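Local coordinates for protein 3-hydroxyisobutyrate dehydrogenase (Salmonella typhimurium, PDB 3G0O) that probably oxidises L-threonate to 2-oxo-tetronate with NAD(+), or less readily NADP(+), as a member of the 3-hydroxyisobutyrate dehydrogenase-related family, at residues 90-95 with 119-124; 225-230 with 284-289. All blocks are in the same frame, centred on the assembly; numbering follows the deposited sequence.

The two contacts belong to different parts of the protein and lie on opposite sides of the chain's centre. Contact 1 (90-95 with 119-124) belongs to the N-terminal Rossmann-type region. It sits where strands 97-100 and 122-129 of the mixed sheet begin. Contact 2 (225-230 with 284-289) belongs to the helical C-terminal region and has no strand in it. Their centres are about 39 Å apart, and the nearest atoms are about 22 Å apart. Contact 1 is complete in the chain before the first residue of contact 2. The long helix 174-202 follows the sheet in sequence and passes beside contact 2. Contact 1 lies away from the predicted active site, whereas contact 2 borders a bound tartrate.

Contact 1. Residues 90-95 with 119-124; sequences HLMKPG and LNLNML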
ATOM      1  N   HIS A  90     -16.607  33.419  17.571  1.00 26.62           N
ATOM      2  CA  HIS A  90     -16.998  34.441  18.541  1.00 28.25           C
ATOM      3  C   HIS A  90     -18.271  34.135  19.332  1.00 28.19           C
ATOM      4  O   HIS A  90     -18.590  34.837  20.287  1.00 29.05           O
ATOM      5  CB  HIS A  90     -17.156  35.792  17.836  1.00 29.73           C
ATOM      6  CG  HIS A  90     -18.315  35.845  16.890  1.00 31.49           C
ATOM      7  ND1 HIS A  90     -19.465  36.556  17.161  1.00 33.56           N
ATOM      8  CD2 HIS A  90     -18.514  35.251  15.691  1.00 32.72           C
ATOM      9  CE1 HIS A  90     -20.324  36.395  16.170  1.00 33.01           C
ATOM     10  NE2 HIS A  90     -19.771  35.607  15.264  1.00 33.65           N
ATOM     11  N   LEU A  91     -18.997  33.093  18.942  1.00 27.52           N
ATOM     12  CA  LEU A  91     -20.226  32.733  19.638  1.00 27.13           C
ATOM     13  C   LEU A  91     -19.979  31.632  20.656  1.00 27.57           C
ATOM     14  O   LEU A  91     -20.801  31.388  21.535  1.00 27.44           O
ATOM     15  CB  LEU A  91     -21.265  32.249  18.636  1.00 26.95           C
ATOM     16  CG  LEU A  91     -21.664  33.233  17.543  1.00 28.47           C
ATOM     17  CD1 LEU A  91     -22.637  32.543  16.605  1.00 28.62           C
ATOM     18  CD2 LEU A  91     -22.286  34.474  18.163  1.00 26.79           C
HETATM   19  N   MSE A  92     -18.840  30.963  20.517  1.00 26.33           N
HETATM   20  CA  MSE A  92     -18.473  29.862  21.393  1.00 26.48           C
HETATM   21  C   MSE A  92     -18.130  30.301  22.807  1.00 25.33           C
HETATM   22  O   MSE A  92     -17.488  31.331  23.016  1.00 24.72           O
HETATM   23  CB  MSE A  92     -17.315  29.081  20.765  1.00 27.63           C
HETATM   24  CG  MSE A  92     -17.751  28.378  19.486  1.00 30.20           C
HETATM   25 SE   MSE A  92     -16.441  27.240  18.673  1.00 33.88          SE
HETATM   26  CE  MSE A  92     -16.463  25.778  19.912  1.00 27.94           C
ATOM     27  N   LYS A  93     -18.558  29.505  23.777  1.00 25.20           N
ATOM     28  CA  LYS A  93     -18.314  29.831  25.170  1.00 26.62           C
ATOM     29  C   LYS A  93     -16.887  29.538  25.605  1.00 26.10           C
ATOM     30  O   LYS A  93     -16.258  28.595  25.130  1.00 27.08           O
ATOM     31  CB  LYS A  93     -19.300  29.075  26.072  1.00 27.08           C
ATOM     32  CG  LYS A  93     -19.283  27.568  25.879  1.00 29.05           C
ATOM     33  CD  LYS A  93     -20.333  26.862  26.725  1.00 29.93           C
ATOM     34  CE  LYS A  93     -20.520  25.436  26.248  1.00 31.12           C
ATOM     35  NZ  LYS A  93     -21.256  24.606  27.245  1.00 30.91           N
ATOM     36  N   PRO A  94     -16.355  30.356  26.526  1.00 26.08           N
ATOM     37  CA  PRO A  94     -14.991  30.176  27.028  1.00 25.02           C
ATOM     38  C   PRO A  94     -14.721  28.743  27.485  1.00 24.58           C
ATOM     39  O   PRO A  94     -15.563  28.111  28.124  1.00 24.63           O
ATOM     40  CB  PRO A  94     -14.924  31.169  28.182  1.00 25.46           C
ATOM     41  CG  PRO A  94     -15.818  32.273  27.720  1.00 24.95           C
ATOM     42  CD  PRO A  94     -17.003  31.508  27.180  1.00 26.28           C
ATOM     43  N   GLY A  95     -13.540  28.234  27.151  1.00 25.17           N
ATOM     44  CA  GLY A  95     -13.189  26.884  27.549  1.00 24.97           C
ATOM     45  C   GLY A  95     -13.593  25.799  26.566  1.00 24.94           C
ATOM     46  O   GLY A  95     -13.121  24.669  26.681  1.00 25.88           O
ATOM     47  N   LEU A 119      -9.692  34.034  21.945  1.00 33.65           N
ATOM     48  CA  LEU A 119     -11.097  34.018  22.330  1.00 32.48           C
ATOM     49  C   LEU A 119     -11.311  33.050  23.482  1.00 31.99           C
ATOM     50  O   LEU A 119     -12.441  32.648  23.766  1.00 33.51           O
ATOM     51  CB  LEU A 119     -11.964  33.591  21.146  1.00 32.08           C
ATOM     52  CG  LEU A 119     -11.856  34.428  19.873  1.00 31.64           C
ATOM     53  CD1 LEU A 119     -12.703  33.780  18.791  1.00 32.29           C
ATOM     54  CD2 LEU A 119     -12.320  35.858  20.133  1.00 32.12           C
ATOM     55  N   ASN A 120     -10.221  32.674  24.139  1.00 31.50           N
ATOM     56  CA  ASN A 120     -10.286  31.736  25.251  1.00 31.69           C
ATOM     57  C   ASN A 120     -10.872  30.394  24.838  1.00 30.20           C
ATOM     58  O   ASN A 120     -11.603  29.757  25.602  1.00 30.01           O
ATOM     59  CB  ASN A 120     -11.105  32.317  26.403  1.00 34.28           C
ATOM     60  CG  ASN A 120     -10.234  32.835  27.527  1.00 36.88           C
ATOM     61  OD1 ASN A 120     -10.737  33.270  28.558  1.00 40.19           O
ATOM     62  ND2 ASN A 120      -8.921  32.800  27.329  1.00 39.00           N
ATOM     63  N   LEU A 121     -10.548  29.976  23.618  1.00 28.99           N
ATOM     64  CA  LEU A 121     -11.010  28.701  23.081  1.00 27.60           C
ATOM     65  C   LEU A 121      -9.795  27.795  22.871  1.00 27.50           C
ATOM     66  O   LEU A 121      -8.688  28.273  22.619  1.00 27.47           O
ATOM     67  CB  LEU A 121     -11.732  28.921  21.746  1.00 26.34           C
ATOM     68  CG  LEU A 121     -12.919  29.891  21.785  1.00 26.02           C
ATOM     69  CD1 LEU A 121     -13.457  30.116  20.384  1.00 26.31           C
ATOM     70  CD2 LEU A 121     -14.001  29.333  22.701  1.00 25.35           C
ATOM     71  N   ASN A 122     -10.003  26.489  22.987  1.00 27.63           N
ATOM     72  CA  ASN A 122      -8.922  25.528  22.799  1.00 28.10           C
ATOM     73  C   ASN A 122      -9.026  24.923  21.404  1.00 28.17           C
ATOM     74  O   ASN A 122     -10.118  24.573  20.954  1.00 28.57           O
ATOM     75  CB  ASN A 122      -9.019  24.401  23.830  1.00 28.12           C
ATOM     76  CG  ASN A 122      -9.012  24.908  25.249  1.00 30.17           C
ATOM     77  OD1 ASN A 122     -10.026  24.850  25.947  1.00 31.08           O
ATOM     78  ND2 ASN A 122      -7.866  25.416  25.689  1.00 28.22           N
HETATM   79  N   MSE A 123      -7.902  24.811  20.707  1.00 26.51           N
HETATM   80  CA  MSE A 123      -7.940  24.214  19.383  1.00 25.45           C
HETATM   81  C   MSE A 123      -7.016  23.017  19.305  1.00 22.98           C
HETATM   82  O   MSE A 123      -5.920  23.031  19.865  1.00 21.75           O
HETATM   83  CB  MSE A 123      -7.536  25.210  18.301  1.00 29.10           C
HETATM   84  CG  MSE A 123      -7.910  24.706  16.916  1.00 35.37           C
HETATM   85 SE   MSE A 123      -6.743  25.276  15.506  1.00 47.59          SE
HETATM   86  CE  MSE A 123      -5.343  23.992  15.790  1.00 38.20           C
ATOM     87  N   LEU A 124      -7.472  21.975  18.620  1.00 20.19           N
ATOM     88  CA  LEU A 124      -6.664  20.781  18.439  1.00 18.42           C
ATOM     89  C   LEU A 124      -6.383  20.621  16.950  1.00 17.98           C
ATOM     90  O   LEU A 124      -7.307  20.531  16.140  1.00 18.34           O
ATOM     91  CB  LEU A 124      -7.394  19.535  18.952  1.00 18.48           C
ATOM     92  CG  LEU A 124      -6.525  18.280  19.088  1.00 17.91           C
ATOM     93  CD1 LEU A 124      -5.478  18.519  20.170  1.00 19.96           C
ATOM     94  CD2 LEU A 124      -7.379  17.068  19.451  1.00 19.94           C
TER
HETATM   95  O   HOH W   1     -15.418  32.444  24.352  1.00 34.09           O
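The backbones of P94-G95 and N120-L121 run close together, with CA atoms 5.3 Å apart at both P94-N120 and G95-L121. G95 N donates to N120 O at 2.9 Å. N120 has positive phi and is the C-prime residue of the Schellman motif that ends helix 106-117. G95 also has positive phi (89°), a backbone shape that calls for glycine. Helix end and loop are joined just before the chain enters the neighbouring parallel strands 97-100 and 122-129, as in a Rossmann-type beta-alpha-beta crossover.

L121 carries most of the side-chain contact. Its CG is anti to the carbonyl carbon (chi1 -57°), and from there the CD2 methyl lies 3.8 Å from M92 CB and 3.4 Å from the backbone K93 O. M92 is a selenomethionine, and its side chain also touches V98 of strand 97-100. At the start of both segments, L119 CD1 lies 4.1 Å from H90 N. A water lies 2.7 Å from M92 O and 3.0 Å from L119 O and can link them.

The clear direct polar link is thus between backbone atoms, G95 N to N120 O, with a water between two more backbone carbonyls. The apolar part rests on the buried L121 and M92.

Contact 2. Residues 225-230 with 284-289; sequences ENRMQH and EDDSAV
R227 lays the edge of its guanidinium against the carboxylate of D286, the two planes only 6° apart. The grip is side-on: NE donates to D286 OD1 at 2.7 Å and NH2 to D286 OD2 at 3.0 Å. Each oxygen uses its syn lone pair, so the salt bridge fixes the rotation of the guanidinium. The R227 chain bends at chi2 (-57°), and CD comes 3.3 Å from D286 OD1. NH1 bonds to N226 OD1, and NH2 also bonds a tartrate, probably from the crystallisation liquor. The geometry is consistent with D286 holding in place the arginine that meets this tartrate. The side chain of R227 is about 10 Å from that of K179, the predicted active-site residue.

H230 ND1 donates to D285 OD2 at 2.8 Å. The oxygen lies near the ring plane, but the donor stands above the carboxylate plane, with ring and carboxylate 66° apart. The same OD2 accepts S287 OG on its anti lone pair, at 2.7 Å, and S287 N in an Asx turn. D285 OD1 is held by R239 N. These bonds satisfy a buried carboxylate. Beside the polar pairs, S287 CB packs 4.0 Å from CE of the selenomethionine M228.

The contact ties helix 222-232 to the turn after helix 264-281. M228 and D286 both touch helix 174-202, D286 also meets F273 of helix 264-281, and M228 reaches Y211 of helix 207-214.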
ATOM      1  N   GLU A 225      -6.393  -1.086  -3.107  1.00 14.45           N
ATOM      2  CA  GLU A 225      -7.573  -1.886  -2.815  1.00 16.41           C
ATOM      3  C   GLU A 225      -8.864  -1.077  -2.837  1.00 16.42           C
ATOM      4  O   GLU A 225      -9.882  -1.539  -3.352  1.00 17.93           O
ATOM      5  CB  GLU A 225      -7.424  -2.596  -1.464  1.00 17.44           C
ATOM      6  CG  GLU A 225      -8.423  -3.729  -1.289  1.00 19.74           C
ATOM      7  CD  GLU A 225      -8.118  -4.628  -0.106  1.00 23.01           C
ATOM      8  OE1 GLU A 225      -6.932  -4.805   0.233  1.00 20.64           O
ATOM      9  OE2 GLU A 225      -9.068  -5.180   0.478  1.00 25.32           O
ATOM     10  N   ASN A 226      -8.823   0.138  -2.303  1.00 17.13           N
ATOM     11  CA  ASN A 226     -10.019   0.973  -2.272  1.00 17.48           C
ATOM     12  C   ASN A 226     -10.368   1.622  -3.606  1.00 17.64           C
ATOM     13  O   ASN A 226     -11.492   1.483  -4.094  1.00 17.04           O
ATOM     14  CB  ASN A 226      -9.870   2.057  -1.205  1.00 17.97           C
ATOM     15  CG  ASN A 226     -11.122   2.897  -1.058  1.00 18.41           C
ATOM     16  OD1 ASN A 226     -11.287   3.920  -1.727  1.00 18.75           O
ATOM     17  ND2 ASN A 226     -12.021   2.458  -0.188  1.00 19.64           N
ATOM     18  N   ARG A 227      -9.400   2.310  -4.206  1.00 17.27           N
ATOM     19  CA  ARG A 227      -9.625   3.013  -5.464  1.00 18.09           C
ATOM     20  C   ARG A 227      -9.721   2.154  -6.727  1.00 17.81           C
ATOM     21  O   ARG A 227     -10.527   2.442  -7.617  1.00 17.57           O
ATOM     22  CB  ARG A 227      -8.534   4.077  -5.641  1.00 18.91           C
ATOM     23  CG  ARG A 227      -8.414   5.047  -4.461  1.00 20.52           C
ATOM     24  CD  ARG A 227      -9.728   5.749  -4.203  1.00 20.86           C
ATOM     25  NE  ARG A 227      -9.540   7.070  -3.608  1.00 19.12           N
ATOM     26  CZ  ARG A 227      -9.595   7.339  -2.307  1.00 16.90           C
ATOM     27  NH1 ARG A 227      -9.835   6.379  -1.424  1.00 17.51           N
ATOM     28  NH2 ARG A 227      -9.410   8.583  -1.892  1.00 15.20           N
HETATM   29  N   MSE A 228      -8.921   1.097  -6.819  1.00 16.38           N
HETATM   30  CA  MSE A 228      -8.974   0.292  -8.032  1.00 18.95           C
HETATM   31  C   MSE A 228     -10.257  -0.520  -8.211  1.00 19.13           C
HETATM   32  O   MSE A 228     -10.500  -1.073  -9.282  1.00 19.72           O
HETATM   33  CB  MSE A 228      -7.735  -0.597  -8.148  1.00 18.02           C
HETATM   34  CG  MSE A 228      -6.440   0.189  -8.387  1.00 19.15           C
HETATM   35 SE   MSE A 228      -6.471   1.433  -9.906  1.00 26.08          SE
HETATM   36  CE  MSE A 228      -7.020   3.055  -8.971  1.00 20.24           C
ATOM     37  N   GLN A 229     -11.080  -0.588  -7.172  1.00 21.33           N
ATOM     38  CA  GLN A 229     -12.352  -1.291  -7.289  1.00 21.97           C
ATOM     39  C   GLN A 229     -13.226  -0.395  -8.172  1.00 21.14           C
ATOM     40  O   GLN A 229     -14.026  -0.874  -8.973  1.00 21.22           O
ATOM     41  CB  GLN A 229     -13.005  -1.471  -5.917  1.00 24.11           C
ATOM     42  CG  GLN A 229     -14.331  -2.220  -5.970  1.00 28.11           C
ATOM     43  CD  GLN A 229     -14.182  -3.636  -6.506  1.00 29.74           C
ATOM     44  OE1 GLN A 229     -13.557  -4.489  -5.874  1.00 31.13           O
ATOM     45  NE2 GLN A 229     -14.751  -3.890  -7.680  1.00 31.32           N
ATOM     46  N   HIS A 230     -13.057   0.916  -8.023  1.00 20.50           N
ATOM     47  CA  HIS A 230     -13.813   1.875  -8.818  1.00 20.77           C
ATOM     48  C   HIS A 230     -13.452   1.676 -10.287  1.00 21.04           C
ATOM     49  O   HIS A 230     -14.319   1.720 -11.165  1.00 22.40           O
ATOM     50  CB  HIS A 230     -13.467   3.311  -8.398  1.00 20.46           C
ATOM     51  CG  HIS A 230     -13.727   3.602  -6.954  1.00 20.36           C
ATOM     52  ND1 HIS A 230     -13.300   4.762  -6.341  1.00 20.09           N
ATOM     53  CD2 HIS A 230     -14.365   2.886  -5.997  1.00 20.88           C
ATOM     54  CE1 HIS A 230     -13.661   4.745  -5.070  1.00 22.46           C
ATOM     55  NE2 HIS A 230     -14.309   3.616  -4.837  1.00 22.32           N
ATOM     56  N   GLU A 284     -14.039  14.351 -10.965  1.00 16.90           N
ATOM     57  CA  GLU A 284     -14.329  12.927 -10.971  1.00 16.08           C
ATOM     58  C   GLU A 284     -13.554  12.268  -9.833  1.00 16.66           C
ATOM     59  O   GLU A 284     -12.683  12.892  -9.230  1.00 15.51           O
ATOM     60  CB  GLU A 284     -13.918  12.306 -12.307  1.00 17.72           C
ATOM     61  CG  GLU A 284     -14.870  12.628 -13.459  1.00 19.31           C
ATOM     62  CD  GLU A 284     -14.496  11.912 -14.742  1.00 24.28           C
ATOM     63  OE1 GLU A 284     -13.822  10.864 -14.664  1.00 23.14           O
ATOM     64  OE2 GLU A 284     -14.892  12.387 -15.829  1.00 26.71           O
ATOM     65  N   ASP A 285     -13.877  11.014  -9.538  1.00 14.76           N
ATOM     66  CA  ASP A 285     -13.192  10.284  -8.473  1.00 15.79           C
ATOM     67  C   ASP A 285     -11.685  10.364  -8.730  1.00 15.76           C
ATOM     68  O   ASP A 285     -11.261  10.339  -9.886  1.00 14.24           O
ATOM     69  CB  ASP A 285     -13.641   8.825  -8.475  1.00 17.17           C
ATOM     70  CG  ASP A 285     -13.179   8.075  -7.250  1.00 18.36           C
ATOM     71  OD1 ASP A 285     -13.625   8.431  -6.136  1.00 19.79           O
ATOM     72  OD2 ASP A 285     -12.372   7.133  -7.398  1.00 18.23           O
ATOM     73  N   ASP A 286     -10.873  10.453  -7.676  1.00 15.10           N
ATOM     74  CA  ASP A 286      -9.434  10.554  -7.891  1.00 15.38           C
ATOM     75  C   ASP A 286      -8.850   9.365  -8.653  1.00 15.82           C
ATOM     76  O   ASP A 286      -7.771   9.468  -9.238  1.00 15.71           O
ATOM     77  CB  ASP A 286      -8.664  10.793  -6.571  1.00 14.12           C
ATOM     78  CG  ASP A 286      -9.087   9.866  -5.449  1.00 14.77           C
ATOM     79  OD1 ASP A 286      -9.371   8.682  -5.714  1.00 19.79           O
ATOM     80  OD2 ASP A 286      -9.113  10.329  -4.283  1.00 16.37           O
ATOM     81  N   SER A 287      -9.562   8.241  -8.677  1.00 14.41           N
ATOM     82  CA  SER A 287      -9.060   7.092  -9.412  1.00 15.20           C
ATOM     83  C   SER A 287      -9.050   7.416 -10.907  1.00 14.88           C
ATOM     84  O   SER A 287      -8.413   6.718 -11.693  1.00 13.10           O
ATOM     85  CB  SER A 287      -9.917   5.843  -9.144  1.00 15.95           C
ATOM     86  OG  SER A 287     -11.257   6.011  -9.575  1.00 16.48           O
ATOM     87  N   ALA A 288      -9.740   8.492 -11.288  1.00 13.71           N
ATOM     88  CA  ALA A 288      -9.801   8.904 -12.691  1.00 14.12           C
ATOM     89  C   ALA A 288      -8.446   9.379 -13.206  1.00 14.95           C
ATOM     90  O   ALA A 288      -8.293   9.663 -14.397  1.00 15.51           O
ATOM     91  CB  ALA A 288     -10.849  10.000 -12.884  1.00 13.98           C
ATOM     92  N   VAL A 289      -7.462   9.471 -12.316  1.00 13.00           N
ATOM     93  CA  VAL A 289      -6.127   9.876 -12.737  1.00 13.83           C
ATOM     94  C   VAL A 289      -5.633   8.847 -13.764  1.00 14.52           C
ATOM     95  O   VAL A 289      -4.767   9.137 -14.593  1.00 16.15           O
ATOM     96  CB  VAL A 289      -5.144   9.926 -11.537  1.00 12.77           C
ATOM     97  CG1 VAL A 289      -4.989   8.540 -10.920  1.00 14.22           C
ATOM     98  CG2 VAL A 289      -3.795  10.470 -11.994  1.00 15.52           C
TER